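Local coordinates for GTPase-activating protein GYP1 (Saccharomyces cerevisiae, PDB 1FKM) that stimulates GTP hydrolysis by Ypt/Rab GTPases such as Ypt1 and Ypt7 through its TBC-type GAP domain, supplying an arginine and a glutamine finger in trans, at residues I21-Q24 with D25-I29; V42-L46 with I47-P51. One frame throughout, in Å; residues are numbered along the deposited sequence.

Interaction 1: I21-Q24 with D25-I29; sequences INQQ and DLRQI
Asp25 folds back onto Asn22 at the start of helix 23-30, meeting it through both its backbone N-H and its carboxylate. The N-H gives a capping bond, with Asp25 N 2.7 Å from Asn22 OD1 and nearly straight at 168°, although the donor stands above the plane of the amide carbonyl. With chi1 at -175°, Asn22 turns its CG away from the backbone N, and this carries the amide over to the Asp25 N-H. The Asp25 carboxylate lies over the face of the same amide, the two planes being 27° apart. Its OD2 is 3.0 Å from Asn22 CG and only slightly farther from ND2 and OD1, so the oxygen sits above the amide carbon, and the angle at ND2 is too poor for a hydrogen bond. Negative charge here would probably interact favourably with the helix N-terminus.

Gln24 meets the following turn mainly through its backbone, its O accepting from Gln28 N at 3.0 Å, while its extended side chain leads outward. Gln23 uses both parts: its O accepts from Arg27 N at 2.9 Å and has Arg27 CG beside it at 3.2 Å. The bend at chi2 brings Gln23 OE1 within 3.9 Å of Leu26 CD2; this buried oxygen has no polar partner in the model, whereas NE2 makes a weak hydrogen bond to Leu45 O.

Leu26 N completes the turn on Asn22 O at 3.0 Å. The Asp25 carboxylate faces the Asn22 amide, with Asp25 OD2 5.4 Å from Asn22 N, so this is an asparagine N-cap without the reciprocal bond of a capping box.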
loop_
_atom_site.group_PDB
_atom_site.type_symbol
_atom_site.label_atom_id
_atom_site.label_comp_id
_atom_site.label_asym_id
_atom_site.label_seq_id
_atom_site.Cartn_x
_atom_site.Cartn_y
_atom_site.Cartn_z
ATOM N N ILE A 21 14.057 -19.008 6.546
ATOM C CA ILE A 21 14.303 -18.063 5.462
ATOM C C ILE A 21 15.177 -16.893 5.903
ATOM O O ILE A 21 14.928 -16.277 6.940
ATOM C CB ILE A 21 12.967 -17.533 4.895
ATOM C CG1 ILE A 21 12.144 -18.712 4.366
ATOM C CG2 ILE A 21 13.223 -16.520 3.772
ATOM C CD1 ILE A 21 10.760 -18.348 3.888
ATOM N N ASN A 22 16.204 -16.593 5.110
ATOM C CA ASN A 22 17.117 -15.492 5.411
ATOM C C ASN A 22 16.537 -14.139 4.993
ATOM O O ASN A 22 16.606 -13.754 3.823
ATOM C CB ASN A 22 18.457 -15.714 4.702
ATOM C CG ASN A 22 19.488 -14.669 5.071
ATOM O OD1 ASN A 22 19.264 -13.473 4.897
ATOM N ND2 ASN A 22 20.627 -15.116 5.584
ATOM N N GLN A 23 15.982 -13.423 5.968
ATOM C CA GLN A 23 15.365 -12.113 5.761
ATOM C C GLN A 23 16.281 -11.131 5.030
ATOM O O GLN A 23 15.827 -10.365 4.173
ATOM C CB GLN A 23 14.962 -11.518 7.116
ATOM C CG GLN A 23 14.116 -10.255 7.038
ATOM C CD GLN A 23 12.674 -10.539 6.664
ATOM O OE1 GLN A 23 12.396 -11.144 5.629
ATOM N NE2 GLN A 23 11.745 -10.100 7.507
ATOM N N GLN A 24 17.565 -11.145 5.381
ATOM C CA GLN A 24 18.538 -10.258 4.750
ATOM C C GLN A 24 18.631 -10.497 3.252
ATOM O O GLN A 24 18.535 -9.559 2.456
ATOM C CB GLN A 24 19.927 -10.450 5.364
ATOM C CG GLN A 24 20.112 -9.836 6.739
ATOM C CD GLN A 24 21.567 -9.855 7.180
ATOM O OE1 GLN A 24 22.442 -9.325 6.491
ATOM N NE2 GLN A 24 21.834 -10.465 8.331
ATOM N N ASP A 25 18.838 -11.752 2.865
ATOM C CA ASP A 25 18.939 -12.084 1.452
ATOM C C ASP A 25 17.650 -11.698 0.739
ATOM O O ASP A 25 17.676 -11.132 -0.351
ATOM C CB ASP A 25 19.194 -13.582 1.257
ATOM C CG ASP A 25 20.547 -14.023 1.782
ATOM O OD1 ASP A 25 21.536 -13.286 1.580
ATOM O OD2 ASP A 25 20.625 -15.115 2.381
ATOM N N LEU A 26 16.520 -11.988 1.372
ATOM C CA LEU A 26 15.220 -11.687 0.777
ATOM C C LEU A 26 15.005 -10.188 0.533
ATOM O O LEU A 26 14.548 -9.786 -0.538
ATOM C CB LEU A 26 14.104 -12.245 1.668
ATOM C CG LEU A 26 12.678 -12.122 1.126
ATOM C CD1 LEU A 26 12.568 -12.858 -0.208
ATOM C CD2 LEU A 26 11.689 -12.687 2.152
ATOM N N ARG A 27 15.329 -9.368 1.527
ATOM C CA ARG A 27 15.183 -7.919 1.406
ATOM C C ARG A 27 16.079 -7.373 0.296
ATOM O O ARG A 27 15.674 -6.513 -0.486
ATOM C CB ARG A 27 15.566 -7.230 2.716
ATOM C CG ARG A 27 14.579 -7.391 3.852
ATOM C CD ARG A 27 15.041 -6.588 5.066
ATOM N NE ARG A 27 15.330 -5.201 4.707
ATOM C CZ ARG A 27 15.739 -4.268 5.564
ATOM N NH1 ARG A 27 15.910 -4.566 6.845
ATOM N NH2 ARG A 27 15.975 -3.034 5.138
ATOM N N GLN A 28 17.306 -7.877 0.238
ATOM C CA GLN A 28 18.273 -7.434 -0.758
ATOM C C GLN A 28 17.792 -7.599 -2.197
ATOM O O GLN A 28 17.864 -6.661 -2.991
ATOM C CB GLN A 28 19.589 -8.191 -0.566
ATOM C CG GLN A 28 20.614 -7.944 -1.655
ATOM C CD GLN A 28 21.894 -8.723 -1.426
ATOM O OE1 GLN A 28 21.882 -9.954 -1.358
ATOM N NE2 GLN A 28 23.008 -8.008 -1.304
ATOM N N ILE A 29 17.304 -8.786 -2.535
ATOM C CA ILE A 29 16.840 -9.032 -3.889
ATOM C C ILE A 29 15.465 -8.428 -4.163
ATOM O O ILE A 29 15.209 -7.951 -5.267
ATOM C CB ILE A 29 16.809 -10.555 -4.207
ATOM C CG1 ILE A 29 16.488 -10.768 -5.688
ATOM C CG2 ILE A 29 15.787 -11.263 -3.322
ATOM C CD1 ILE A 29 16.646 -12.209 -6.156
#

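Interaction 2: V42-L46 with I47-P51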
loop_
_atom_site.group_PDB
_atom_site.type_symbol
_atom_site.label_atom_id
_atom_site.label_comp_id
_atom_site.label_asym_id
_atom_site.label_seq_id
_atom_site.Cartn_x
_atom_site.Cartn_y
_atom_site.Cartn_z
ATOM N N VAL A 42 6.337 -13.491 -0.292
ATOM C CA VAL A 42 7.371 -12.513 0.035
ATOM C C VAL A 42 6.835 -11.275 0.738
ATOM O O VAL A 42 7.462 -10.783 1.671
ATOM C CB VAL A 42 8.172 -12.101 -1.225
ATOM C CG1 VAL A 42 9.239 -11.073 -0.855
ATOM C CG2 VAL A 42 8.834 -13.336 -1.838
ATOM N N TRP A 43 5.686 -10.760 0.303
ATOM C CA TRP A 43 5.116 -9.595 0.967
ATOM C C TRP A 43 4.777 -9.925 2.426
ATOM O O TRP A 43 5.010 -9.117 3.326
ATOM C CB TRP A 43 3.853 -9.125 0.242
ATOM C CG TRP A 43 4.114 -8.205 -0.910
ATOM C CD1 TRP A 43 5.239 -8.159 -1.699
ATOM C CD2 TRP A 43 3.206 -7.234 -1.448
ATOM N NE1 TRP A 43 5.077 -7.217 -2.697
ATOM C CE2 TRP A 43 3.840 -6.638 -2.564
ATOM C CE3 TRP A 43 1.916 -6.812 -1.094
ATOM C CZ2 TRP A 43 3.228 -5.644 -3.329
ATOM C CZ3 TRP A 43 1.303 -5.817 -1.861
ATOM C CH2 TRP A 43 1.961 -5.247 -2.961
ATOM N N LYS A 44 4.222 -11.108 2.660
ATOM C CA LYS A 44 3.865 -11.504 4.023
ATOM C C LYS A 44 5.108 -11.669 4.892
ATOM O O LYS A 44 5.085 -11.350 6.082
ATOM C CB LYS A 44 3.043 -12.790 4.000
ATOM C CG LYS A 44 1.693 -12.617 3.303
ATOM C CD LYS A 44 0.923 -13.926 3.210
ATOM C CE LYS A 44 -0.303 -13.778 2.301
ATOM N NZ LYS A 44 -1.010 -15.074 2.095
ATOM N N LEU A 45 6.197 -12.147 4.298
ATOM C CA LEU A 45 7.443 -12.313 5.046
ATOM C C LEU A 45 8.077 -10.955 5.352
ATOM O O LEU A 45 8.498 -10.697 6.476
ATOM C CB LEU A 45 8.441 -13.170 4.256
ATOM C CG LEU A 45 8.167 -14.676 4.150
ATOM C CD1 LEU A 45 9.058 -15.290 3.075
ATOM C CD2 LEU A 45 8.417 -15.335 5.510
ATOM N N LEU A 46 8.126 -10.074 4.356
ATOM C CA LEU A 46 8.744 -8.765 4.551
ATOM C C LEU A 46 8.019 -7.850 5.529
ATOM O O LEU A 46 8.654 -7.081 6.250
ATOM C CB LEU A 46 8.896 -8.047 3.205
ATOM C CG LEU A 46 9.864 -8.699 2.213
ATOM C CD1 LEU A 46 9.806 -7.960 0.872
ATOM C CD2 LEU A 46 11.280 -8.677 2.789
ATOM N N ILE A 47 6.694 -7.928 5.564
ATOM C CA ILE A 47 5.928 -7.066 6.456
ATOM C C ILE A 47 5.884 -7.601 7.892
ATOM O O ILE A 47 5.359 -6.945 8.797
ATOM C CB ILE A 47 4.489 -6.848 5.912
ATOM C CG1 ILE A 47 3.898 -5.575 6.523
ATOM C CG2 ILE A 47 3.610 -8.063 6.213
ATOM C CD1 ILE A 47 2.574 -5.173 5.926
ATOM N N GLY A 48 6.446 -8.786 8.095
ATOM C CA GLY A 48 6.487 -9.372 9.426
ATOM C C GLY A 48 5.264 -10.167 9.839
ATOM O O GLY A 48 4.986 -10.317 11.029
ATOM N N TYR A 49 4.525 -10.682 8.863
ATOM C CA TYR A 49 3.333 -11.458 9.163
ATOM C C TYR A 49 3.705 -12.932 9.195
ATOM O O TYR A 49 3.627 -13.578 10.236
ATOM C CB TYR A 49 2.254 -11.194 8.104
ATOM C CG TYR A 49 1.002 -12.035 8.254
ATOM C CD1 TYR A 49 0.267 -12.031 9.439
ATOM C CD2 TYR A 49 0.524 -12.795 7.183
ATOM C CE1 TYR A 49 -0.924 -12.758 9.549
ATOM C CE2 TYR A 49 -0.662 -13.521 7.284
ATOM C CZ TYR A 49 -1.379 -13.495 8.464
ATOM O OH TYR A 49 -2.565 -14.189 8.540
ATOM N N LEU A 50 4.125 -13.458 8.053
ATOM C CA LEU A 50 4.519 -14.854 7.965
ATOM C C LEU A 50 5.876 -15.047 8.645
ATOM O O LEU A 50 6.831 -14.322 8.364
ATOM C CB LEU A 50 4.606 -15.275 6.498
ATOM C CG LEU A 50 4.666 -16.769 6.175
ATOM C CD1 LEU A 50 3.361 -17.453 6.607
ATOM C CD2 LEU A 50 4.871 -16.944 4.686
ATOM N N PRO A 51 5.977 -16.017 9.570
ATOM C CA PRO A 51 7.265 -16.236 10.240
ATOM C C PRO A 51 8.320 -16.793 9.284
ATOM O O PRO A 51 8.003 -17.573 8.390
ATOM C CB PRO A 51 6.910 -17.207 11.373
ATOM C CG PRO A 51 5.710 -17.936 10.853
ATOM C CD PRO A 51 4.916 -16.847 10.169
HETATM O O HOH W 1 8.124 -12.185 8.702
#
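Lys44 O takes hydrogen bonds from both Tyr49 N and Leu50 N as helix 39-46 ends in a Schellman motif. Its two defining bonds are Tyr49 N to Lys44 O at 2.9 Å and Gly48 N to Leu45 O at 3.2 Å, with Gly48 leaving helical geometry at a positive phi of 86°. A side chain at that backbone setting would press on the preceding carbonyl oxygen, which glycine avoids. The two donors on Lys44 O arrive differently: Tyr49 N lies nearly along the C=O axis, but Leu50 N, at 3.0 Å, stands 63° out of the carbonyl plane. One carbonyl oxygen thus holds two successive N-H groups of the departing chain.

Apolar contacts close the same turn. The aliphatic part of Lys44 runs alongside Tyr49, pointing the same way, and its CG sits at the ring edge, 4.1 Å from Tyr49 CD2. Both polar ends continue to Asp177 of helix 168-186, Lys44 NZ by a salt bridge and Tyr49 OH by a hydrogen bond. Leu50 reaches back toward the helix, so that its CB lies 3.9 Å from Lys44 CB and equally near Leu45 CD2. Its CG is anti to the backbone N (chi1 -165°), and from there CD2 packs against Leu45 CG and CD2. Ile47 lays its CG2 against the oxygens of Trp43 and Lys44.

Water adds a further link: a single molecule donates to Leu50 O and to Leu45 O, bridging the helix end and the chain beyond it, and the water oxygen lies 2.7 Å from Leu45 O.

The two contacts treat opposite helix ends: interaction 1 caps the start of helix 23-30, and interaction 2 terminates helix 39-46, the next helix in the chain. Their centres are 11 Å apart, and they touch directly. Ile21 CD1 comes within 3.6 Å of Leu45 CD1, which Leu26 also meets, and Arg27 CG packs on Leu46 CD2 at 3.7 Å. Interaction 1 is partly buried, and a single polar side chain, Asn22, makes the cap. Interaction 2 is mostly buried nearer the chain's centre, where backbone N-H groups supply most bonds to the last carbonyls, water and Ser262 adding others, and apolar side chains surround the turn. Both lie away from the arginine and glutamine fingers.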